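Local structure of exopolygalacturonate lyase (Vibrio vulnificus, 5A29) at residues Y39-L44 against F90-L94; L44-R48 against E109-I113; L417-L421 against L432-A436; T469-A473 against F488-A493. The protein probably cleaves pectate by beta-elimination, as a manganese-binding member of polysaccharide lyase family 2. All blocks are in the same frame, centred on the assembly; numbering follows the deposited sequence.

Contact 1 (Y39-L44 against F90-L94); sequences YIDNVL and FLRAL
The helical segments Tyr39-Leu44 and Phe90-Leu94 run at 128° to each other, with their axes 11.7 Å apart at closest approach. Ile40 and Leu94 have the nearest CA atoms, at 7.7 Å. The Phe90 side chain bridges this spacing as a knob in a hole made by Tyr39, Ile40, Val43 and Leu44. Its CG is anti to the backbone N (chi1 -171°), which carries the ring out to helix 27-46. Val43 CG1 lies over one face of the ring, 3.9 Å from its centroid, in a CH-pi contact. The methyl is displaced toward the rim, and Phe90 CZ is the ring atom closest to Val43 CG1, at 3.5 Å. Two partners come at the ring edge, near its plane. Tyr39 CE2 meets Phe90 CE1 at 3.8 Å. Leu44 CD2 meets Phe90 CE2 at 4.0 Å. The Tyr39 and Phe90 planes are 73° apart, but the two rings meet obliquely. Val43 serves both rings, because its CG2 lies over a face of Tyr39. Ile40 divides its branches. CG1 approaches Phe90 CE1, while CG2 touches Leu94 CD2 at 3.7 Å. Pro522 of helix 521-532 packs on both Tyr39 and Ala93, and Phe506 meets the Tyr39 ring edge-to-face. The contact joins the N-terminal helix 27-46 to helix 88-101 in the buried interior. No hydrogen bond crosses between the segments. The joint therefore depends on apolar fit, with a single aromatic ring set among four side chains of the facing helix.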
loop_
_atom_site.group_PDB
_atom_site.type_symbol
_atom_site.label_atom_id
_atom_site.label_comp_id
_atom_site.label_asym_id
_atom_site.label_seq_id
_atom_site.Cartn_x
_atom_site.Cartn_y
_atom_site.Cartn_z
ATOM N N TYR A 39 -4.369 -23.402 3.647
ATOM C CA TYR A 39 -3.429 -22.316 3.999
ATOM C C TYR A 39 -3.749 -21.768 5.361
ATOM O O TYR A 39 -2.841 -21.612 6.208
ATOM C CB TYR A 39 -3.605 -21.221 2.925
ATOM C CG TYR A 39 -2.954 -19.907 3.283
ATOM C CD1 TYR A 39 -1.580 -19.795 3.289
ATOM C CD2 TYR A 39 -3.730 -18.788 3.591
ATOM C CE1 TYR A 39 -0.961 -18.577 3.545
ATOM C CE2 TYR A 39 -3.108 -17.552 3.930
ATOM C CZ TYR A 39 -1.725 -17.468 3.825
ATOM O OH TYR A 39 -1.046 -16.292 4.088
ATOM N N ILE A 40 -5.018 -21.422 5.608
ATOM C CA ILE A 40 -5.348 -20.876 6.933
ATOM C C ILE A 40 -4.963 -21.838 8.060
ATOM O O ILE A 40 -4.389 -21.431 9.088
ATOM C CB ILE A 40 -6.831 -20.439 6.983
ATOM C CG1 ILE A 40 -7.062 -19.173 6.087
ATOM C CG2 ILE A 40 -7.381 -20.302 8.414
ATOM C CD1 ILE A 40 -8.565 -18.904 5.821
ATOM N N ASP A 41 -5.284 -23.132 7.873
ATOM C CA ASP A 41 -4.942 -24.150 8.880
ATOM C C ASP A 41 -3.444 -24.224 9.118
ATOM O O ASP A 41 -3.040 -24.313 10.246
ATOM C CB ASP A 41 -5.443 -25.535 8.433
ATOM C CG ASP A 41 -6.970 -25.639 8.496
ATOM O OD1 ASP A 41 -7.595 -24.822 9.217
ATOM O OD2 ASP A 41 -7.551 -26.504 7.799
ATOM N N ASN A 42 -2.646 -24.150 8.051
ATOM C CA ASN A 42 -1.201 -24.150 8.120
ATOM C C ASN A 42 -0.693 -22.953 8.914
ATOM O O ASN A 42 0.122 -23.096 9.817
ATOM C CB ASN A 42 -0.583 -24.157 6.722
ATOM C CG ASN A 42 -0.701 -25.534 6.045
ATOM O OD1 ASN A 42 -0.893 -26.549 6.748
ATOM N ND2 ASN A 42 -0.570 -25.590 4.745
ATOM N N VAL A 43 -1.191 -21.759 8.573
ATOM C CA VAL A 43 -0.750 -20.562 9.281
ATOM C C VAL A 43 -1.049 -20.658 10.752
ATOM O O VAL A 43 -0.193 -20.306 11.568
ATOM C CB VAL A 43 -1.422 -19.308 8.721
ATOM C CG1 VAL A 43 -1.072 -18.103 9.591
ATOM C CG2 VAL A 43 -0.954 -19.110 7.294
ATOM N N LEU A 44 -2.265 -21.059 11.095
ATOM C CA LEU A 44 -2.676 -21.041 12.521
ATOM C C LEU A 44 -1.933 -22.112 13.364
ATOM O O LEU A 44 -1.795 -21.964 14.601
ATOM C CB LEU A 44 -4.183 -21.220 12.676
ATOM C CG LEU A 44 -5.093 -20.086 12.097
ATOM C CD1 LEU A 44 -6.568 -20.485 12.072
ATOM C CD2 LEU A 44 -4.868 -18.722 12.755
ATOM N N PHE A 90 -3.938 -11.109 6.402
ATOM C CA PHE A 90 -4.403 -12.387 6.972
ATOM C C PHE A 90 -5.659 -12.244 7.820
ATOM O O PHE A 90 -6.558 -13.089 7.726
ATOM C CB PHE A 90 -3.260 -13.086 7.742
ATOM C CG PHE A 90 -3.604 -14.503 8.159
ATOM C CD1 PHE A 90 -3.653 -15.518 7.178
ATOM C CD2 PHE A 90 -3.986 -14.798 9.472
ATOM C CE1 PHE A 90 -4.016 -16.828 7.546
ATOM C CE2 PHE A 90 -4.322 -16.086 9.845
ATOM C CZ PHE A 90 -4.362 -17.100 8.869
ATOM N N LEU A 91 -5.764 -11.158 8.629
ATOM C CA LEU A 91 -7.029 -10.816 9.274
ATOM C C LEU A 91 -8.169 -10.696 8.276
ATOM O O LEU A 91 -9.286 -11.249 8.490
ATOM C CB LEU A 91 -6.920 -9.545 10.107
ATOM C CG LEU A 91 -5.879 -9.525 11.209
ATOM C CD1 LEU A 91 -5.923 -8.118 11.863
ATOM C CD2 LEU A 91 -6.158 -10.610 12.274
ATOM N N ARG A 92 -7.928 -10.001 7.169
ATOM C CA ARG A 92 -8.937 -9.868 6.160
ATOM C C ARG A 92 -9.304 -11.230 5.549
ATOM O O ARG A 92 -10.433 -11.412 5.205
ATOM C CB ARG A 92 -8.501 -8.902 5.059
ATOM C CG ARG A 92 -8.426 -7.420 5.509
ATOM C CD ARG A 92 -7.934 -6.545 4.331
ATOM N NE ARG A 92 -7.918 -5.112 4.773
ATOM C CZ ARG A 92 -6.783 -4.484 5.188
ATOM N NH1 ARG A 92 -5.624 -5.089 5.153
ATOM N NH2 ARG A 92 -6.795 -3.204 5.580
ATOM N N ALA A 93 -8.331 -12.133 5.344
ATOM C CA ALA A 93 -8.683 -13.471 4.813
ATOM C C ALA A 93 -9.524 -14.244 5.806
ATOM O O ALA A 93 -10.485 -14.880 5.383
ATOM C CB ALA A 93 -7.394 -14.264 4.558
ATOM N N LEU A 94 -9.210 -14.143 7.111
ATOM C CA LEU A 94 -10.021 -14.853 8.165
ATOM C C LEU A 94 -11.440 -14.359 8.160
ATOM O O LEU A 94 -12.421 -15.145 8.193
ATOM C CB LEU A 94 -9.414 -14.699 9.547
ATOM C CG LEU A 94 -8.111 -15.436 9.838
ATOM C CD1 LEU A 94 -7.593 -15.081 11.232
ATOM C CD2 LEU A 94 -8.273 -16.975 9.709
#

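Contact 2 (L44-R48 against E109-I113); sequences LQEGR and EAVRI
Arg48 and Glu109 approach from opposite directions, and their guanidinium and carboxylate planes stand 85° apart. Arg48 NH2 gives Glu109 OE2 a salt-bridging hydrogen bond of 2.7 Å. It is fairly straight, at 167°, and meets the oxygen nearly along its C-O axis. The oxygen lies in the guanidinium plane, at the edge. Arg48 NH1 adds only a weak bond to the same OE2. A bend at chi2 (52°) turns the Arg48 chain back, and Arg48 NH1 reaches Leu44 O at 3.0 Å, on a lone pair in the carbonyl plane. Arg112 takes Glu109 from its own helix, side-on. Arg112 NE binds Glu109 OE1 at 3.0 Å, and Arg112 NH2 binds Glu109 OE2 at 3.0 Å through the syn lone pair. A water accepts from Arg48 NH1 at 2.8 Å and donates weakly to Glu109 OE2. Beside the salt bridge, Leu44 CD2 packs against Glu109 CG at 3.8 Å. Ile113 CG1 lies 3.5 Å from Arg48 NH2, obliquely to the guanidinium. Arg48 NH2 also bonds Pro55 O, and Arg48 NE bonds Leu56 O. This surface contact ties the end of helix 27-46 and the turn after it to helix 105-120. The two arginines share one carboxylate, which probably offsets part of their charge. Bonds from both arginines to OE2, and from Arg112 to OE1, should fix its orientation.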
loop_
_atom_site.group_PDB
_atom_site.type_symbol
_atom_site.label_atom_id
_atom_site.label_comp_id
_atom_site.label_asym_id
_atom_site.label_seq_id
_atom_site.Cartn_x
_atom_site.Cartn_y
_atom_site.Cartn_z
ATOM N N LEU A 44 -2.265 -21.059 11.095
ATOM C CA LEU A 44 -2.676 -21.041 12.521
ATOM C C LEU A 44 -1.933 -22.112 13.364
ATOM O O LEU A 44 -1.795 -21.964 14.601
ATOM C CB LEU A 44 -4.183 -21.220 12.676
ATOM C CG LEU A 44 -5.093 -20.086 12.097
ATOM C CD1 LEU A 44 -6.568 -20.485 12.072
ATOM C CD2 LEU A 44 -4.868 -18.722 12.755
ATOM N N GLN A 45 -1.460 -23.145 12.690
ATOM C CA GLN A 45 -0.625 -24.227 13.315
ATOM C C GLN A 45 0.834 -23.895 13.273
ATOM O O GLN A 45 1.452 -23.722 14.330
ATOM C CB GLN A 45 -0.859 -25.590 12.608
ATOM C CG GLN A 45 0.097 -26.685 13.128
ATOM C CD GLN A 45 -0.223 -27.020 14.561
ATOM O OE1 GLN A 45 -1.355 -27.369 14.869
ATOM N NE2 GLN A 45 0.750 -26.870 15.467
ATOM N N GLU A 46 1.414 -23.844 12.079
ATOM C CA GLU A 46 2.828 -23.653 11.924
ATOM C C GLU A 46 3.281 -22.244 12.309
ATOM O O GLU A 46 4.471 -22.036 12.598
ATOM C CB GLU A 46 3.257 -23.997 10.513
ATOM C CG GLU A 46 2.756 -25.391 10.129
ATOM C CD GLU A 46 3.056 -25.708 8.688
ATOM O OE1 GLU A 46 2.841 -24.834 7.796
ATOM O OE2 GLU A 46 3.485 -26.864 8.448
ATOM N N GLY A 47 2.349 -21.272 12.292
ATOM C CA GLY A 47 2.733 -19.901 12.641
ATOM C C GLY A 47 2.631 -19.613 14.142
ATOM O O GLY A 47 2.677 -18.452 14.535
ATOM N N ARG A 48 2.405 -20.638 14.973
ATOM C CA ARG A 48 2.364 -20.484 16.454
ATOM C C ARG A 48 3.689 -21.003 17.053
ATOM O O ARG A 48 4.248 -21.992 16.553
ATOM C CB ARG A 48 1.160 -21.203 17.091
ATOM C CG ARG A 48 -0.020 -20.296 17.454
ATOM C CD ARG A 48 -0.434 -19.454 16.237
ATOM N NE ARG A 48 -1.442 -18.444 16.582
ATOM C CZ ARG A 48 -2.740 -18.638 16.491
ATOM N NH1 ARG A 48 -3.235 -19.803 16.059
ATOM N NH2 ARG A 48 -3.571 -17.688 16.844
ATOM N N GLU A 109 -11.316 -16.428 15.524
ATOM C CA GLU A 109 -9.905 -16.586 15.754
ATOM C C GLU A 109 -9.190 -15.241 15.422
ATOM O O GLU A 109 -8.242 -14.873 16.117
ATOM C CB GLU A 109 -9.332 -17.715 14.863
ATOM C CG GLU A 109 -7.817 -17.935 14.981
ATOM C CD GLU A 109 -7.375 -18.350 16.393
ATOM O OE1 GLU A 109 -8.264 -18.549 17.254
ATOM O OE2 GLU A 109 -6.151 -18.449 16.670
ATOM N N ALA A 110 -9.647 -14.537 14.385
ATOM C CA ALA A 110 -9.097 -13.159 14.093
ATOM C C ALA A 110 -9.309 -12.247 15.335
ATOM O O ALA A 110 -8.376 -11.536 15.781
ATOM C CB ALA A 110 -9.816 -12.548 12.879
ATOM N N VAL A 111 -10.514 -12.337 15.919
ATOM C CA VAL A 111 -10.799 -11.584 17.173
ATOM C C VAL A 111 -9.857 -11.979 18.294
ATOM O O VAL A 111 -9.184 -11.123 18.906
ATOM C CB VAL A 111 -12.264 -11.690 17.600
ATOM C CG1 VAL A 111 -12.500 -11.025 18.999
ATOM C CG2 VAL A 111 -13.170 -11.072 16.566
ATOM N N ARG A 112 -9.697 -13.290 18.508
ATOM C CA ARG A 112 -8.781 -13.770 19.524
ATOM C C ARG A 112 -7.323 -13.285 19.404
ATOM O O ARG A 112 -6.674 -12.910 20.402
ATOM C CB ARG A 112 -8.833 -15.333 19.594
ATOM C CG ARG A 112 -8.191 -15.921 20.859
ATOM C CD ARG A 112 -8.433 -17.441 20.983
ATOM N NE ARG A 112 -7.493 -18.104 20.091
ATOM C CZ ARG A 112 -6.281 -18.522 20.446
ATOM N NH1 ARG A 112 -5.890 -18.448 21.699
ATOM N NH2 ARG A 112 -5.465 -19.041 19.535
ATOM N N ILE A 113 -6.771 -13.361 18.198
ATOM C CA ILE A 113 -5.413 -12.860 17.932
ATOM C C ILE A 113 -5.352 -11.335 18.229
ATOM O O ILE A 113 -4.387 -10.809 18.833
ATOM C CB ILE A 113 -5.076 -13.049 16.438
ATOM C CG1 ILE A 113 -4.927 -14.576 16.145
ATOM C CG2 ILE A 113 -3.782 -12.273 16.116
ATOM C CD1 ILE A 113 -5.027 -14.974 14.674
HETATM O O HOH W 1 -5.499 -21.518 16.045
#

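Contact 3 (L417-L421 against L432-A436); sequences LLPIL and LWQLA
Leu432 O accepts the helical hydrogen bond of Ala436 N at 2.9 Å, and Ile420 CG2 of the facing helix rests on the same oxygen at 3.6 Å. The bond stays within one helix. None crosses between the segments 417-421 and 432-436, and what joins them is apolar. Ile420 is the central side chain and uses both branches. CG2 is anti to the backbone N and lies between Leu432 and Ala436, 4.1 Å from Ala436 CB. The other branch, beside the backbone N (chi1 -69°), takes CD1 to Leu435. Ile420 CD1 and Leu435 CD2 are 3.4 Å apart, tighter than usual for two carbons. These side chains cross at about a right angle. Ala436 CB is also met by two leucines. Leu421 CD2 reaches it at 3.7 Å and Leu417 CD1 at 3.9 Å. The small alanine side chain is thus touched by three branched ones. The helices run nearly antiparallel, at 151°, with their axes 9.7 Å apart. Helix 417-426 and helix 430-442 follow each other closely in the chain, in a family known for its alpha/alpha barrel. Tyr367 of helix 353-370 packs on Ile420 and Leu435, and Leu364 of that helix packs on Leu432. Ser472 of helix 467-480 touches Leu417 and Leu421, placing this pair of helices between those two neighbours.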
loop_
_atom_site.group_PDB
_atom_site.type_symbol
_atom_site.label_atom_id
_atom_site.label_comp_id
_atom_site.label_asym_id
_atom_site.label_seq_id
_atom_site.Cartn_x
_atom_site.Cartn_y
_atom_site.Cartn_z
ATOM N N LEU A 417 -4.718 -0.992 -13.407
ATOM C CA LEU A 417 -6.094 -1.210 -13.888
ATOM C C LEU A 417 -7.165 -1.077 -12.818
ATOM O O LEU A 417 -8.294 -0.546 -13.079
ATOM C CB LEU A 417 -6.182 -2.577 -14.606
ATOM C CG LEU A 417 -7.615 -2.977 -15.070
ATOM C CD1 LEU A 417 -8.087 -2.096 -16.223
ATOM C CD2 LEU A 417 -7.565 -4.429 -15.585
ATOM N N LEU A 418 -6.895 -1.630 -11.623
ATOM C CA LEU A 418 -7.944 -1.676 -10.609
ATOM C C LEU A 418 -8.578 -0.310 -10.222
ATOM O O LEU A 418 -9.804 -0.223 -10.085
ATOM C CB LEU A 418 -7.444 -2.433 -9.372
ATOM C CG LEU A 418 -8.531 -2.721 -8.275
ATOM C CD1 LEU A 418 -9.577 -3.673 -8.874
ATOM C CD2 LEU A 418 -7.808 -3.427 -7.147
ATOM N N PRO A 419 -7.754 0.731 -9.993
ATOM C CA PRO A 419 -8.318 2.053 -9.678
ATOM C C PRO A 419 -9.141 2.599 -10.839
ATOM O O PRO A 419 -10.110 3.340 -10.578
ATOM C CB PRO A 419 -7.077 2.948 -9.422
ATOM C CG PRO A 419 -5.976 1.998 -9.115
ATOM C CD PRO A 419 -6.274 0.726 -9.890
ATOM N N ILE A 420 -8.742 2.321 -12.083
ATOM C CA ILE A 420 -9.468 2.845 -13.234
ATOM C C ILE A 420 -10.870 2.185 -13.236
ATOM O O ILE A 420 -11.878 2.856 -13.451
ATOM C CB ILE A 420 -8.720 2.559 -14.521
ATOM C CG1 ILE A 420 -7.434 3.418 -14.550
ATOM C CG2 ILE A 420 -9.559 2.781 -15.790
ATOM C CD1 ILE A 420 -6.539 2.879 -15.587
ATOM N N LEU A 421 -10.924 0.886 -12.969
ATOM C CA LEU A 421 -12.215 0.164 -12.906
ATOM C C LEU A 421 -13.031 0.604 -11.709
ATOM O O LEU A 421 -14.271 0.809 -11.864
ATOM C CB LEU A 421 -12.009 -1.376 -12.827
ATOM C CG LEU A 421 -11.393 -1.950 -14.131
ATOM C CD1 LEU A 421 -11.102 -3.482 -13.987
ATOM C CD2 LEU A 421 -12.265 -1.643 -15.376
ATOM N N LEU A 432 -12.286 6.669 -19.173
ATOM C CA LEU A 432 -11.838 5.567 -18.282
ATOM C C LEU A 432 -12.101 4.246 -18.957
ATOM O O LEU A 432 -11.276 3.303 -18.875
ATOM C CB LEU A 432 -12.588 5.586 -16.954
ATOM C CG LEU A 432 -12.255 6.727 -15.950
ATOM C CD1 LEU A 432 -13.162 6.660 -14.726
ATOM C CD2 LEU A 432 -10.776 6.738 -15.574
ATOM N N TRP A 433 -13.317 4.072 -19.525
ATOM C CA TRP A 433 -13.603 2.818 -20.200
ATOM C C TRP A 433 -12.564 2.527 -21.315
ATOM O O TRP A 433 -12.051 1.397 -21.418
ATOM C CB TRP A 433 -15.071 2.759 -20.790
ATOM C CG TRP A 433 -15.306 1.396 -21.417
ATOM C CD1 TRP A 433 -15.157 1.012 -22.726
ATOM C CD2 TRP A 433 -15.689 0.237 -20.693
ATOM N NE1 TRP A 433 -15.433 -0.341 -22.844
ATOM C CE2 TRP A 433 -15.788 -0.826 -21.615
ATOM C CE3 TRP A 433 -16.029 0.013 -19.334
ATOM C CZ2 TRP A 433 -16.135 -2.173 -21.221
ATOM C CZ3 TRP A 433 -16.399 -1.342 -18.944
ATOM C CH2 TRP A 433 -16.440 -2.375 -19.881
ATOM N N GLN A 434 -12.241 3.511 -22.171
ATOM C CA GLN A 434 -11.294 3.287 -23.247
ATOM C C GLN A 434 -9.888 2.914 -22.674
ATOM O O GLN A 434 -9.191 2.057 -23.244
ATOM C CB GLN A 434 -11.103 4.562 -24.084
ATOM C CG GLN A 434 -12.342 4.842 -24.965
ATOM C CD GLN A 434 -12.517 3.712 -25.965
ATOM O OE1 GLN A 434 -11.589 3.433 -26.678
ATOM N NE2 GLN A 434 -13.647 2.980 -25.919
ATOM N N LEU A 435 -9.534 3.506 -21.569
ATOM C CA LEU A 435 -8.208 3.224 -20.962
ATOM C C LEU A 435 -8.247 1.752 -20.442
ATOM O O LEU A 435 -7.296 0.971 -20.655
ATOM C CB LEU A 435 -8.027 4.200 -19.812
ATOM C CG LEU A 435 -6.698 4.120 -19.114
ATOM C CD1 LEU A 435 -5.609 4.281 -20.160
ATOM C CD2 LEU A 435 -6.592 5.196 -18.027
ATOM N N ALA A 436 -9.347 1.369 -19.772
ATOM C CA ALA A 436 -9.419 0.002 -19.215
ATOM C C ALA A 436 -9.406 -1.021 -20.364
ATOM O O ALA A 436 -8.761 -2.090 -20.253
ATOM C CB ALA A 436 -10.680 -0.182 -18.356
#

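Contact 4 (T469-A473 against F488-A493); sequences TLFSA and FARAAA
This is close, buried packing of two nearly antiparallel helices, 467-480 and 484-500, which follow each other in the alpha/alpha barrel of this family. Their segments run at 169°, with axes 9.3 Å apart. Leu470 and Ala489 bring their CA atoms to 5.5 Å. The short spacing goes with three alanines on the 488-493 side, Ala489, Ala492 and Ala493, touched by Leu470. Its two methyls have different work. Leu470 CD2 lies against the backbone, 3.5 Å from Ala489 O, and also touches the methyl of Ala492. Leu470 CD1 meets Ala493 CB at 3.9 Å. Ala473 comes methyl to methyl with Ala489, the two CB atoms being 3.9 Å apart. Ala473 CB also lies at the edge of the Phe488 ring, in its plane, 3.8 Å from Phe488 CD2. With chi1 at 176° the Phe488 ring extends alongside Ala473 and Thr469. The Thr469 and Phe488 side chains cross at about a right angle. Thr469 CG2 approaches Phe488 CE2 at 3.7 Å, obliquely to the ring. Leu525 of helix 521-532 packs on Leu470 and Ala493, and the Phe488 ring also meets that of Trp445. No hydrogen bond passes between the two segments. The contact is a matter of methyl groups, one phenyl ring and a strip of backbone. Thr469 gives its methyl to the interface, while its hydroxyl is bonded to Glu414 OE2 and Ser466 N, so no polar side-chain group needs a partner across it.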
loop_
_atom_site.group_PDB
_atom_site.type_symbol
_atom_site.label_atom_id
_atom_site.label_comp_id
_atom_site.label_asym_id
_atom_site.label_seq_id
_atom_site.Cartn_x
_atom_site.Cartn_y
_atom_site.Cartn_z
ATOM N N THR A 469 -5.708 -9.762 -11.347
ATOM C CA THR A 469 -6.628 -10.223 -12.415
ATOM C C THR A 469 -8.012 -10.455 -11.854
ATOM O O THR A 469 -9.052 -10.067 -12.476
ATOM C CB THR A 469 -6.133 -11.571 -13.056
ATOM O OG1 THR A 469 -4.732 -11.429 -13.385
ATOM C CG2 THR A 469 -6.933 -11.864 -14.307
ATOM N N LEU A 470 -8.039 -11.131 -10.701
ATOM C CA LEU A 470 -9.321 -11.524 -10.078
ATOM C C LEU A 470 -10.042 -10.256 -9.553
ATOM O O LEU A 470 -11.246 -10.123 -9.754
ATOM C CB LEU A 470 -9.137 -12.481 -8.882
ATOM C CG LEU A 470 -8.381 -13.810 -9.154
ATOM C CD1 LEU A 470 -8.638 -14.773 -7.974
ATOM C CD2 LEU A 470 -8.930 -14.380 -10.431
ATOM N N PHE A 471 -9.339 -9.353 -8.858
ATOM C CA PHE A 471 -10.072 -8.182 -8.323
ATOM C C PHE A 471 -10.615 -7.374 -9.495
ATOM O O PHE A 471 -11.674 -6.718 -9.379
ATOM C CB PHE A 471 -9.161 -7.255 -7.495
ATOM C CG PHE A 471 -8.759 -7.831 -6.150
ATOM C CD1 PHE A 471 -9.701 -8.281 -5.229
ATOM C CD2 PHE A 471 -7.395 -7.933 -5.810
ATOM C CE1 PHE A 471 -9.290 -8.809 -3.971
ATOM C CE2 PHE A 471 -7.002 -8.443 -4.561
ATOM C CZ PHE A 471 -7.964 -8.871 -3.614
ATOM N N SER A 472 -9.846 -7.282 -10.569
ATOM C CA SER A 472 -10.284 -6.441 -11.689
ATOM C C SER A 472 -11.490 -7.106 -12.394
ATOM O O SER A 472 -12.420 -6.441 -12.865
ATOM C CB SER A 472 -9.153 -6.308 -12.712
ATOM O OG SER A 472 -8.121 -5.455 -12.147
ATOM N N ALA A 473 -11.388 -8.410 -12.619
ATOM C CA ALA A 473 -12.522 -9.122 -13.297
ATOM C C ALA A 473 -13.811 -9.025 -12.474
ATOM O O ALA A 473 -14.926 -8.905 -13.030
ATOM C CB ALA A 473 -12.100 -10.600 -13.590
ATOM N N PHE A 488 -14.186 -15.993 -16.931
ATOM C CA PHE A 488 -12.792 -15.557 -17.015
ATOM C C PHE A 488 -12.093 -15.591 -15.653
ATOM O O PHE A 488 -10.963 -16.116 -15.540
ATOM C CB PHE A 488 -12.755 -14.135 -17.619
ATOM C CG PHE A 488 -11.364 -13.524 -17.668
ATOM C CD1 PHE A 488 -10.501 -13.862 -18.676
ATOM C CD2 PHE A 488 -11.002 -12.530 -16.719
ATOM C CE1 PHE A 488 -9.236 -13.268 -18.788
ATOM C CE2 PHE A 488 -9.725 -11.939 -16.788
ATOM C CZ PHE A 488 -8.846 -12.298 -17.820
ATOM N N ALA A 489 -12.757 -15.067 -14.617
ATOM C CA ALA A 489 -12.123 -15.010 -13.317
ATOM C C ALA A 489 -11.949 -16.435 -12.751
ATOM O O ALA A 489 -10.972 -16.724 -12.086
ATOM C CB ALA A 489 -12.986 -14.212 -12.372
ATOM N N ARG A 490 -12.935 -17.281 -12.928
ATOM C CA ARG A 490 -12.827 -18.675 -12.433
ATOM C C ARG A 490 -11.623 -19.390 -13.080
ATOM O O ARG A 490 -10.838 -20.049 -12.359
ATOM C CB ARG A 490 -14.112 -19.486 -12.802
ATOM C CG ARG A 490 -15.251 -19.214 -11.853
ATOM C CD ARG A 490 -16.525 -19.854 -12.455
ATOM N NE ARG A 490 -17.370 -20.416 -11.436
ATOM C CZ ARG A 490 -18.711 -20.432 -11.487
ATOM N NH1 ARG A 490 -19.366 -19.877 -12.508
ATOM N NH2 ARG A 490 -19.397 -21.005 -10.504
ATOM N N ALA A 491 -11.465 -19.260 -14.394
ATOM C CA ALA A 491 -10.347 -19.888 -15.063
ATOM C C ALA A 491 -9.011 -19.320 -14.555
ATOM O O ALA A 491 -8.038 -20.059 -14.287
ATOM C CB ALA A 491 -10.459 -19.667 -16.555
ATOM N N ALA A 492 -8.958 -17.986 -14.446
ATOM C CA ALA A 492 -7.773 -17.335 -13.870
ATOM C C ALA A 492 -7.499 -17.784 -12.450
ATOM O O ALA A 492 -6.308 -17.944 -12.102
ATOM C CB ALA A 492 -7.918 -15.817 -13.895
ATOM N N ALA A 493 -8.536 -17.855 -11.588
ATOM C CA ALA A 493 -8.332 -18.260 -10.178
ATOM C C ALA A 493 -7.769 -19.714 -10.128
ATOM O O ALA A 493 -6.944 -20.021 -9.275
ATOM C CB ALA A 493 -9.640 -18.208 -9.404
#

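Contacts 1, 3 and 4 are buried and apolar, while contact 2 is at the surface and carries the charges. Contacts 1 and 2 share Leu44 and helix 27-46, and their centres are about 8 Å apart. Leu94 of contact 1 packs on Ala110 of contact 2, bringing helices 88-101 and 105-120 together. Contacts 3 and 4 also touch, where Leu417, Leu418 and Leu421 meet Phe471 and Ser472. Both pair successive, roughly antiparallel helices. Contact 3 packs branched side chains round one alanine, and contact 4 sets a leucine, a threonine and a phenyl ring among four alanines. Contact 1 spans a wider gap with an aromatic ring. The centres of contacts 2 and 3 are about 37 Å apart.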